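PDB 3P1Z: putative uncharacterized protein from Aeropyrum pernix, which is of unknown function but belongs to the tRNA-intron endonuclease family, probably binds nucleic acid and may cut tRNA introns. Local coordinates for residues 9-14 and 65-70; 25-28 and 32-35; 52-57 and 92-97; 102-107 and 134-139. One frame throughout, in Å; residues are numbered along the deposited sequence.

Contact 1: residues 9-14 and 65-70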
loop_
_atom_site.group_PDB
_atom_site.type_symbol
_atom_site.label_atom_id
_atom_site.label_comp_id
_atom_site.label_asym_id
_atom_site.label_seq_id
_atom_site.Cartn_x
_atom_site.Cartn_y
_atom_site.Cartn_z
ATOM N N ALA A 9 -36.211 27.563 22.977
ATOM C CA ALA A 9 -37.021 26.519 22.340
ATOM C C ALA A 9 -36.151 25.478 21.615
ATOM O O ALA A 9 -35.343 25.831 20.758
ATOM C CB ALA A 9 -38.043 27.147 21.372
ATOM N N GLY A 10 -36.313 24.200 21.956
ATOM C CA GLY A 10 -35.587 23.140 21.268
ATOM C C GLY A 10 -34.328 22.633 21.958
ATOM O O GLY A 10 -33.890 21.511 21.702
ATOM N N CYS A 11 -33.731 23.461 22.815
ATOM C CA CYS A 11 -32.594 23.042 23.629
ATOM C C CYS A 11 -33.134 22.334 24.865
ATOM O O CYS A 11 -34.203 22.687 25.356
ATOM C CB CYS A 11 -31.781 24.259 24.060
ATOM S SG CYS A 11 -32.012 25.692 22.984
ATOM N N LYS A 12 -32.412 21.336 25.363
ATOM C CA LYS A 12 -32.763 20.715 26.638
ATOM C C LYS A 12 -31.858 21.252 27.745
ATOM O O LYS A 12 -31.768 20.653 28.819
ATOM C CB LYS A 12 -32.674 19.184 26.577
ATOM C CG LYS A 12 -33.840 18.494 25.896
ATOM C CD LYS A 12 -33.523 17.024 25.722
ATOM C CE LYS A 12 -34.398 16.350 24.676
ATOM N NZ LYS A 12 -33.759 15.105 24.136
ATOM N N ALA A 13 -31.202 22.383 27.469
ATOM C CA ALA A 13 -30.293 23.052 28.410
ATOM C C ALA A 13 -29.405 24.090 27.713
ATOM O O ALA A 13 -29.143 23.998 26.516
ATOM C CB ALA A 13 -29.435 22.042 29.154
ATOM N N ALA A 14 -28.929 25.073 28.471
ATOM C CA ALA A 14 -28.169 26.192 27.897
ATOM C C ALA A 14 -26.898 26.500 28.687
ATOM O O ALA A 14 -26.918 26.547 29.919
ATOM C CB ALA A 14 -29.046 27.432 27.787
ATOM N N GLU A 65 -26.714 32.066 22.462
ATOM C CA GLU A 65 -27.620 32.156 21.319
ATOM C C GLU A 65 -27.135 31.295 20.161
ATOM O O GLU A 65 -27.717 31.303 19.074
ATOM C CB GLU A 65 -27.778 33.612 20.865
ATOM C CG GLU A 65 -28.744 34.400 21.715
ATOM C CD GLU A 65 -30.062 33.666 21.902
ATOM O OE1 GLU A 65 -30.860 33.611 20.934
ATOM O OE2 GLU A 65 -30.298 33.146 23.019
ATOM N N THR A 66 -26.061 30.551 20.401
ATOM C CA THR A 66 -25.472 29.715 19.365
ATOM C C THR A 66 -25.969 28.279 19.484
ATOM O O THR A 66 -26.011 27.718 20.579
ATOM C CB THR A 66 -23.934 29.757 19.429
ATOM O OG1 THR A 66 -23.500 31.118 19.343
ATOM C CG2 THR A 66 -23.334 28.972 18.279
ATOM N N ARG A 67 -26.366 27.693 18.362
ATOM C CA ARG A 67 -26.857 26.322 18.379
ATOM C C ARG A 67 -26.029 25.356 17.535
ATOM O O ARG A 67 -25.159 25.763 16.764
ATOM C CB ARG A 67 -28.314 26.257 17.924
ATOM C CG ARG A 67 -29.282 26.999 18.799
ATOM C CD ARG A 67 -30.642 26.325 18.726
ATOM N NE ARG A 67 -31.666 27.085 19.437
ATOM C CZ ARG A 67 -32.939 26.718 19.545
ATOM N NH1 ARG A 67 -33.364 25.584 18.986
ATOM N NH2 ARG A 67 -33.786 27.492 20.215
ATOM N N GLY A 68 -26.324 24.068 17.705
ATOM C CA GLY A 68 -25.785 23.018 16.868
ATOM C C GLY A 68 -24.299 23.111 16.586
ATOM O O GLY A 68 -23.517 23.549 17.422
ATOM N N TRP A 69 -23.918 22.697 15.383
ATOM C CA TRP A 69 -22.517 22.567 15.002
ATOM C C TRP A 69 -21.741 23.870 15.082
ATOM O O TRP A 69 -20.531 23.859 15.278
ATOM C CB TRP A 69 -22.396 21.924 13.618
ATOM C CG TRP A 69 -22.533 20.449 13.691
ATOM C CD1 TRP A 69 -23.689 19.719 13.641
ATOM C CD2 TRP A 69 -21.477 19.513 13.859
ATOM N NE1 TRP A 69 -23.412 18.381 13.756
ATOM C CE2 TRP A 69 -22.058 18.228 13.894
ATOM C CE3 TRP A 69 -20.094 19.633 13.979
ATOM C CZ2 TRP A 69 -21.292 17.068 14.043
ATOM C CZ3 TRP A 69 -19.346 18.490 14.126
ATOM C CH2 TRP A 69 -19.942 17.222 14.153
ATOM N N ALA A 70 -22.431 24.989 14.932
ATOM C CA ALA A 70 -21.806 26.283 15.140
ATOM C C ALA A 70 -21.435 26.424 16.616
ATOM O O ALA A 70 -20.493 27.140 16.968
ATOM C CB ALA A 70 -22.737 27.391 14.714
#
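Arg67 reaches back from the start of helix 68-79 to Ala9 and Cys11, in the loop that leads into the first strand of a SEN2-like N-terminal domain. The loop is held by the disulfide between Cys11 and Cys62. CG of Arg67 sits anti to the carbonyl carbon (chi1 -63°), and the chain runs extended from CG to NE, which carries the guanidinium across to the facing loop. Its two terminal nitrogens converge on a single acceptor, the carbonyl oxygen of Ala9: NH1 makes a weak bond, and NH2 is modelled too close for its length to be trusted. The pairing is therefore plausible, but its exact geometry is doubtful. NE has a long, weak ion pair with Glu7, so an acidic side chain may help to balance the charge. Glu7 is joined to this region a second way, because its backbone N is bonded by OE2 of Glu65, while OG1 of Thr66 finds a weak partner in Glu74. In the loop itself, backbone bonds join Lys12 to Met60 and Ala13 to Cys62. Gly10 suits its place because its positive phi (98°) would press a side chain against the preceding carbonyl. Cysteine fits next door, since its sulfur closes the disulfide and still presents a polarisable surface to the flat cation. That sulfur lies over the centre of the Arg67 guanidinium, with Cys11 SG 3.7 Å from Arg67 CZ.

Contact 2: residues 25-28 and 32-35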
loop_
_atom_site.group_PDB
_atom_site.type_symbol
_atom_site.label_atom_id
_atom_site.label_comp_id
_atom_site.label_asym_id
_atom_site.label_seq_id
_atom_site.Cartn_x
_atom_site.Cartn_y
_atom_site.Cartn_z
ATOM N N GLU A 25 -25.989 26.630 32.525
ATOM C CA GLU A 25 -26.696 27.643 33.295
ATOM C C GLU A 25 -28.205 27.361 33.440
ATOM O O GLU A 25 -28.810 27.743 34.440
ATOM C CB GLU A 25 -26.423 29.038 32.721
ATOM C CG GLU A 25 -24.929 29.380 32.673
ATOM C CD GLU A 25 -24.612 30.639 31.866
ATOM O OE1 GLU A 25 -24.876 30.655 30.646
ATOM O OE2 GLU A 25 -24.076 31.610 32.441
ATOM N N GLU A 26 -28.800 26.664 32.472
ATOM C CA GLU A 26 -30.241 26.386 32.498
ATOM C C GLU A 26 -30.585 24.953 32.077
ATOM O O GLU A 26 -30.138 24.490 31.027
ATOM C CB GLU A 26 -30.976 27.355 31.564
ATOM C CG GLU A 26 -31.136 28.781 32.078
ATOM C CD GLU A 26 -32.186 28.897 33.175
ATOM O OE1 GLU A 26 -33.103 28.038 33.221
ATOM O OE2 GLU A 26 -32.092 29.849 33.989
ATOM N N CYS A 27 -31.383 24.252 32.881
ATOM C CA CYS A 27 -31.870 22.923 32.491
ATOM C C CYS A 27 -33.365 22.957 32.169
ATOM O O CYS A 27 -34.189 23.237 33.036
ATOM C CB CYS A 27 -31.562 21.864 33.566
ATOM S SG CYS A 27 -29.804 21.385 33.713
ATOM N N PHE A 28 -33.713 22.668 30.920
ATOM C CA PHE A 28 -35.098 22.799 30.486
ATOM C C PHE A 28 -35.781 21.445 30.466
ATOM O O PHE A 28 -37.002 21.344 30.640
ATOM C CB PHE A 28 -35.157 23.481 29.125
ATOM C CG PHE A 28 -34.340 24.730 29.061
ATOM C CD1 PHE A 28 -34.328 25.599 30.126
ATOM C CD2 PHE A 28 -33.572 25.031 27.950
ATOM C CE1 PHE A 28 -33.579 26.745 30.083
ATOM C CE2 PHE A 28 -32.812 26.188 27.907
ATOM C CZ PHE A 28 -32.820 27.040 28.973
ATOM N N TYR A 32 -32.809 15.035 31.153
ATOM C CA TYR A 32 -31.631 15.193 30.310
ATOM C C TYR A 32 -30.415 15.550 31.162
ATOM O O TYR A 32 -29.384 14.874 31.103
ATOM C CB TYR A 32 -31.909 16.257 29.249
ATOM C CG TYR A 32 -30.728 16.715 28.423
ATOM C CD1 TYR A 32 -30.305 15.997 27.306
ATOM C CD2 TYR A 32 -30.068 17.897 28.732
ATOM C CE1 TYR A 32 -29.239 16.433 26.539
ATOM C CE2 TYR A 32 -29.005 18.346 27.970
ATOM C CZ TYR A 32 -28.593 17.609 26.876
ATOM O OH TYR A 32 -27.534 18.062 26.121
ATOM N N CYS A 33 -30.540 16.594 31.969
ATOM C CA CYS A 33 -29.482 16.936 32.913
ATOM C C CYS A 33 -29.198 15.813 33.908
ATOM O O CYS A 33 -28.046 15.418 34.095
ATOM C CB CYS A 33 -29.806 18.223 33.660
ATOM S SG CYS A 33 -29.236 19.665 32.776
ATOM N N ARG A 34 -30.244 15.297 34.546
ATOM C CA ARG A 34 -30.082 14.166 35.451
ATOM C C ARG A 34 -29.310 13.039 34.774
ATOM O O ARG A 34 -28.490 12.381 35.411
ATOM C CB ARG A 34 -31.439 13.665 35.954
ATOM C CG ARG A 34 -32.003 14.470 37.127
ATOM C CD ARG A 34 -33.139 13.724 37.833
ATOM N NE ARG A 34 -34.222 13.407 36.909
ATOM C CZ ARG A 34 -35.069 14.311 36.426
ATOM N NH1 ARG A 34 -34.955 15.588 36.783
ATOM N NH2 ARG A 34 -36.024 13.939 35.583
ATOM N N ASN A 35 -29.577 12.819 33.487
ATOM C CA ASN A 35 -28.831 11.829 32.714
ATOM C C ASN A 35 -27.360 12.202 32.682
ATOM O O ASN A 35 -26.493 11.396 33.029
ATOM C CB ASN A 35 -29.363 11.712 31.277
ATOM C CG ASN A 35 -28.850 10.468 30.557
ATOM O OD1 ASN A 35 -28.812 9.377 31.128
ATOM N ND2 ASN A 35 -28.465 10.628 29.294
#
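Cys27 and Cys33 are joined by a disulfide that ties the exit of strand 21-26 to helix 30-38 in the N-terminal domain, just after a classic beta bulge in which two residues, Glu25 and Glu26, stand opposite the single Ala14. Both side chains leave the backbone toward the other segment, from Cys27 CA and Cys33 CA 6.5 Å apart. Cys27 SG and Cys33 SG are bonded at 2.0 Å, and the bridge twists by -75° about the S-S bond, a left-handed sense close to the quarter turn that disulfides favour. In Cys27 the sulfur is anti to the carbonyl carbon (chi1 -72°), which swings it from the strand end toward the helix. Only cysteines could give this covalent link, and the bridge is the whole of the side-chain contact between residues 25-28 and 32-35. The flanking side chains find their partners outside this pairing. Tyr32 packs on Lys12, Ala13 and Met60, with its OH weakly bonded to Gln55, while Phe28 folds back so that one ring face lies under the carbonyl oxygen of Glu26. Asp29 OD1 takes the backbone N-H of Tyr32 near the start of the helix. Cys33 is buried and Cys27 exposed, so the bridge runs from interior to surface, with Cys27 CB 4.0 Å from Cys33 CB.

Contact 3: residues 52-57 and 92-97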
loop_
_atom_site.group_PDB
_atom_site.type_symbol
_atom_site.label_atom_id
_atom_site.label_comp_id
_atom_site.label_asym_id
_atom_site.label_seq_id
_atom_site.Cartn_x
_atom_site.Cartn_y
_atom_site.Cartn_z
ATOM N N ALA A 52 -19.639 18.371 25.753
ATOM C CA ALA A 52 -20.245 19.681 25.569
ATOM C C ALA A 52 -20.304 20.047 24.098
ATOM O O ALA A 52 -21.265 20.657 23.625
ATOM C CB ALA A 52 -19.448 20.723 26.341
ATOM N N ALA A 53 -19.246 19.684 23.384
ATOM C CA ALA A 53 -19.226 19.824 21.940
ATOM C C ALA A 53 -20.244 18.855 21.352
ATOM O O ALA A 53 -20.922 19.184 20.380
ATOM C CB ALA A 53 -17.840 19.547 21.383
ATOM N N TYR A 54 -20.361 17.670 21.954
ATOM C CA TYR A 54 -21.259 16.647 21.428
ATOM C C TYR A 54 -22.692 17.092 21.525
ATOM O O TYR A 54 -23.391 17.190 20.517
ATOM C CB TYR A 54 -21.131 15.328 22.179
ATOM C CG TYR A 54 -22.173 14.313 21.744
ATOM C CD1 TYR A 54 -22.493 14.162 20.404
ATOM C CD2 TYR A 54 -22.826 13.502 22.667
ATOM C CE1 TYR A 54 -23.432 13.239 19.997
ATOM C CE2 TYR A 54 -23.763 12.575 22.265
ATOM C CZ TYR A 54 -24.059 12.442 20.928
ATOM O OH TYR A 54 -24.997 11.515 20.512
ATOM N N GLN A 55 -23.133 17.343 22.755
ATOM C CA GLN A 55 -24.530 17.675 22.997
ATOM C C GLN A 55 -24.918 18.942 22.208
ATOM O O GLN A 55 -26.071 19.112 21.827
ATOM C CB GLN A 55 -24.825 17.761 24.503
ATOM C CG GLN A 55 -24.665 16.416 25.250
ATOM C CD GLN A 55 -25.878 15.488 25.113
ATOM O OE1 GLN A 55 -26.792 15.751 24.335
ATOM N NE2 GLN A 55 -25.889 14.411 25.879
ATOM N N ALA A 56 -23.943 19.803 21.923
ATOM C CA ALA A 56 -24.160 20.876 20.960
ATOM C C ALA A 56 -24.594 20.303 19.599
ATOM O O ALA A 56 -25.684 20.605 19.112
ATOM C CB ALA A 56 -22.906 21.741 20.823
ATOM N N SER A 57 -23.752 19.450 19.018
ATOM C CA SER A 57 -23.971 18.866 17.686
ATOM C C SER A 57 -25.221 17.983 17.522
ATOM O O SER A 57 -25.527 17.530 16.415
ATOM C CB SER A 57 -22.727 18.077 17.243
ATOM O OG SER A 57 -22.742 16.743 17.731
ATOM N N LEU A 92 -18.614 7.592 18.742
ATOM C CA LEU A 92 -18.702 6.692 19.885
ATOM C C LEU A 92 -19.897 6.991 20.790
ATOM O O LEU A 92 -20.550 6.069 21.289
ATOM C CB LEU A 92 -17.389 6.684 20.679
ATOM C CG LEU A 92 -16.179 6.004 20.003
ATOM C CD1 LEU A 92 -14.905 6.219 20.831
ATOM C CD2 LEU A 92 -16.419 4.507 19.709
ATOM N N ARG A 93 -20.193 8.269 21.000
ATOM C CA ARG A 93 -21.398 8.622 21.741
ATOM C C ARG A 93 -22.619 8.126 20.977
ATOM O O ARG A 93 -23.485 7.471 21.546
ATOM C CB ARG A 93 -21.486 10.129 21.986
ATOM C CG ARG A 93 -20.381 10.700 22.878
ATOM C CD ARG A 93 -20.500 10.266 24.345
ATOM N NE ARG A 93 -21.572 10.934 25.077
ATOM C CZ ARG A 93 -22.652 10.324 25.564
ATOM N NH1 ARG A 93 -22.826 9.016 25.408
ATOM N NH2 ARG A 93 -23.567 11.026 26.217
ATOM N N ARG A 94 -22.672 8.405 19.683
ATOM C CA ARG A 94 -23.819 7.979 18.891
ATOM C C ARG A 94 -24.058 6.465 18.940
ATOM O O ARG A 94 -25.203 6.019 18.870
ATOM C CB ARG A 94 -23.709 8.470 17.442
ATOM C CG ARG A 94 -23.415 9.967 17.298
ATOM C CD ARG A 94 -23.809 10.491 15.919
ATOM N NE ARG A 94 -23.086 11.705 15.537
ATOM C CZ ARG A 94 -23.210 12.318 14.355
ATOM N NH1 ARG A 94 -24.038 11.835 13.430
ATOM N NH2 ARG A 94 -22.505 13.420 14.096
ATOM N N LYS A 95 -22.980 5.689 19.070
ATOM C CA LYS A 95 -23.055 4.221 19.082
ATOM C C LYS A 95 -23.518 3.640 20.429
ATOM O O LYS A 95 -23.856 2.457 20.521
ATOM C CB LYS A 95 -21.707 3.591 18.672
ATOM C CG LYS A 95 -21.274 3.817 17.205
ATOM C CD LYS A 95 -20.040 2.969 16.831
ATOM C CE LYS A 95 -19.314 3.470 15.579
ATOM N NZ LYS A 95 -20.150 3.647 14.348
ATOM N N GLY A 96 -23.526 4.470 21.468
ATOM C CA GLY A 96 -24.005 4.048 22.773
ATOM C C GLY A 96 -22.894 3.897 23.793
ATOM O O GLY A 96 -23.045 3.237 24.823
ATOM N N ARG A 97 -21.762 4.515 23.506
ATOM C CA ARG A 97 -20.657 4.461 24.436
ATOM C C ARG A 97 -20.514 5.798 25.148
ATOM O O ARG A 97 -20.962 6.838 24.665
ATOM C CB ARG A 97 -19.376 4.056 23.708
ATOM C CG ARG A 97 -19.584 2.819 22.840
ATOM C CD ARG A 97 -20.110 1.655 23.681
ATOM N NE ARG A 97 -20.398 0.458 22.897
ATOM C CZ ARG A 97 -21.614 0.094 22.497
ATOM N NH1 ARG A 97 -22.669 0.842 22.802
ATOM N NH2 ARG A 97 -21.778 -1.020 21.795
#
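Tyr54 and Arg93 carry most of this helix-to-helix contact, in which helix 49-57 of the SEN2-like part faces the C-terminal end of helix 83-95. The apolar part is a CH-pi interaction: CB of Arg93 lies over one face of the Tyr54 ring, 3.7 Å from its centroid and displaced toward the CE2 side, where Arg93 CB and Tyr54 CE2 are 3.4 Å apart. The ring is brought there by a chi1 of 173°, which sends CG away from the backbone N and out toward the other helix. Arg93 CG continues the cover along CD2. Van der Waals contact extends to Arg94, whose CG meets the phenol oxygen, Tyr54 OH, at 3.9 Å.

The polar contacts lie around this apolar patch. The Arg93 chain bends at chi2 and chi3, and the ring presents CE2 to one face of the guanidinium, near its margin, with the planes steeply inclined at 68°. NH2 forms a salt bridge with Glu51, one turn back on the tyrosine's helix, and Arg93 NH1 bonds to Arg97 O at 3.0 Å. Ser57 OG returns to Tyr54 O on a lone pair in the carbonyl plane.

Backbone bonds end the second helix in a Schellman motif: Arg97 N reaches Leu92 O, Gly96 N reaches Arg93 O, and Gly96 accepts the positive phi. With an alanine in place of the tyrosine, the aliphatic stem of Arg93 would probably lose its ring surface and a gap would open between the helices. Arginine suits its position by being aliphatic near the backbone and charged at the end, which implies that one residue joins the helices by both packing and charge.

Contact 4: residues 102-107 and 134-139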
loop_
_atom_site.group_PDB
_atom_site.type_symbol
_atom_site.label_atom_id
_atom_site.label_comp_id
_atom_site.label_asym_id
_atom_site.label_seq_id
_atom_site.Cartn_x
_atom_site.Cartn_y
_atom_site.Cartn_z
ATOM N N GLY A 102 -8.545 9.449 27.859
ATOM C CA GLY A 102 -7.483 8.607 28.363
ATOM C C GLY A 102 -6.317 9.473 28.788
ATOM O O GLY A 102 -6.202 10.623 28.371
ATOM N N VAL A 103 -5.449 8.906 29.616
ATOM C CA VAL A 103 -4.359 9.637 30.239
ATOM C C VAL A 103 -3.209 9.893 29.283
ATOM O O VAL A 103 -2.292 10.645 29.594
ATOM C CB VAL A 103 -3.821 8.851 31.444
ATOM C CG1 VAL A 103 -4.892 8.737 32.512
ATOM C CG2 VAL A 103 -3.362 7.452 31.008
ATOM N N ARG A 104 -3.246 9.252 28.122
ATOM C CA ARG A 104 -2.205 9.451 27.123
ATOM C C ARG A 104 -2.678 10.390 26.059
ATOM O O ARG A 104 -3.877 10.463 25.765
ATOM C CB ARG A 104 -1.872 8.167 26.409
ATOM C CG ARG A 104 -1.579 7.024 27.290
ATOM C CD ARG A 104 -1.918 5.795 26.519
ATOM N NE ARG A 104 -1.116 4.683 26.977
ATOM C CZ ARG A 104 -1.528 3.761 27.835
ATOM N NH1 ARG A 104 -2.763 3.777 28.333
ATOM N NH2 ARG A 104 -0.683 2.803 28.172
ATOM N N ARG A 105 -1.718 11.084 25.457
ATOM C CA ARG A 105 -1.997 11.972 24.341
ATOM C C ARG A 105 -2.719 11.216 23.222
ATOM O O ARG A 105 -2.288 10.122 22.806
ATOM C CB ARG A 105 -0.698 12.576 23.808
ATOM C CG ARG A 105 -0.864 13.449 22.567
ATOM C CD ARG A 105 -0.782 14.929 22.899
ATOM N NE ARG A 105 -0.690 15.772 21.703
ATOM C CZ ARG A 105 -1.587 16.694 21.352
ATOM N NH1 ARG A 105 -2.657 16.914 22.105
ATOM N NH2 ARG A 105 -1.413 17.406 20.245
ATOM N N GLY A 106 -3.829 11.800 22.764
ATOM C CA GLY A 106 -4.581 11.299 21.624
ATOM C C GLY A 106 -5.423 10.063 21.871
ATOM O O GLY A 106 -5.737 9.326 20.939
ATOM N N THR A 107 -5.797 9.826 23.122
ATOM C CA THR A 107 -6.553 8.625 23.436
ATOM C C THR A 107 -7.867 8.879 24.184
ATOM O O THR A 107 -8.024 9.855 24.919
ATOM C CB THR A 107 -5.697 7.597 24.187
ATOM O OG1 THR A 107 -5.439 8.062 25.516
ATOM C CG2 THR A 107 -4.380 7.379 23.457
ATOM N N VAL A 134 3.667 0.612 18.539
ATOM C CA VAL A 134 3.897 -0.618 19.270
ATOM C C VAL A 134 3.936 -0.367 20.779
ATOM O O VAL A 134 3.271 -1.063 21.537
ATOM C CB VAL A 134 5.144 -1.362 18.766
ATOM C CG1 VAL A 134 5.343 -2.629 19.562
ATOM C CG2 VAL A 134 4.997 -1.681 17.285
ATOM N N GLU A 135 4.687 0.644 21.208
ATOM C CA GLU A 135 4.764 1.000 22.627
ATOM C C GLU A 135 3.407 1.482 23.178
ATOM O O GLU A 135 3.100 1.306 24.364
ATOM C CB GLU A 135 5.862 2.053 22.867
ATOM C CG GLU A 135 7.184 1.753 22.131
ATOM C CD GLU A 135 8.274 2.814 22.342
ATOM O OE1 GLU A 135 8.092 3.705 23.207
ATOM O OE2 GLU A 135 9.315 2.749 21.639
ATOM N N TRP A 136 2.596 2.091 22.318
ATOM C CA TRP A 136 1.276 2.508 22.732
ATOM C C TRP A 136 0.398 1.286 22.980
ATOM O O TRP A 136 -0.206 1.160 24.044
ATOM C CB TRP A 136 0.631 3.445 21.713
ATOM C CG TRP A 136 -0.817 3.576 22.005
ATOM C CD1 TRP A 136 -1.403 4.368 22.957
ATOM C CD2 TRP A 136 -1.875 2.819 21.397
ATOM N NE1 TRP A 136 -2.767 4.168 22.956
ATOM C CE2 TRP A 136 -3.078 3.237 22.018
ATOM C CE3 TRP A 136 -1.910 1.859 20.385
ATOM C CZ2 TRP A 136 -4.316 2.702 21.643
ATOM C CZ3 TRP A 136 -3.133 1.337 20.020
ATOM C CH2 TRP A 136 -4.326 1.762 20.646
ATOM N N SER A 137 0.350 0.380 22.003
ATOM C CA SER A 137 -0.425 -0.858 22.115
ATOM C C SER A 137 0.040 -1.681 23.294
ATOM O O SER A 137 -0.770 -2.202 24.065
ATOM C CB SER A 137 -0.294 -1.706 20.848
ATOM O OG SER A 137 -0.822 -3.012 21.060
ATOM N N ARG A 138 1.354 -1.821 23.410
ATOM C CA ARG A 138 1.925 -2.403 24.601
ATOM C C ARG A 138 1.323 -1.682 25.786
ATOM O O ARG A 138 0.537 -2.269 26.540
ATOM C CB ARG A 138 3.441 -2.254 24.606
ATOM C CG ARG A 138 4.174 -3.501 24.131
ATOM C CD ARG A 138 5.622 -3.190 23.821
ATOM N NE ARG A 138 6.257 -4.230 23.022
ATOM C CZ ARG A 138 7.154 -3.997 22.068
ATOM N NH1 ARG A 138 7.682 -5.008 21.386
ATOM N NH2 ARG A 138 7.510 -2.748 21.780
ATOM N N GLY A 139 1.696 -0.405 25.924
ATOM C CA GLY A 139 1.149 0.472 26.939
ATOM C C GLY A 139 -0.263 0.048 27.247
ATOM O O GLY A 139 -0.527 -0.568 28.272
#
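Thr107 and Trp136 form the close inner side of this contact, between the turn before strand 107-112 and helix 130-142 of the C-terminal domain. Thr107 CG2 meets the indole at Trp136 NE1, 3.6 Å away, and both side chains also rest on Leu120 of strand 115-123. Trp136 has CG anti to the backbone N (chi1 166°), which brings the indole round to the sheet, where its broad surface suits a buried place. Threonine serves two needs: its methyl packs, while Thr107 OG1 bonds at 2.9 Å, from above the carbonyl plane, to Arg104 O, the oxygen that Thr107 N also weakly bonds in the type II turn 104-107. Gly106 takes the turn's positive phi.

The outer side is looser and polar. Arg104 lies partly exposed, its guanidinium plane 81° from that of the indole; Arg104 CD approaches Trp136 CD1 at the ring edge, at 3.9 Å. NH2 passes close to the Gly139 backbone without a hydrogen bond. The charge of Arg104 is paired outside these segments, by a salt bridge from NH1 to Glu118 OE2. A serine in place of this arginine is likely to leave Glu118 without its countercharge and uncover the indole edge. The chemistry implies apolar burial within and charge pairing on the outer side, with the arginine's CD still packing on the indole.

Contacts 1 and 2 belong to the N-terminal domain, with centres 13 Å apart, and they touch where strands 14-18 and 21-26 pair. Along the chain, both segments of contact 2 fall between the two segments of contact 1. Contact 3 alternates with contact 1 in sequence and touches it through Trp69, which packs on Ser57 and Arg94; it also touches contact 2. Contact 3, near the centre of the chain, joins helix 49-57 to helix 83-95, consistent with a two-lobed chain. Contact 4 comes last, in the C-terminal domain, with its centre 34 Å from those of contacts 1 and 2 and 22 Å from that of contact 3.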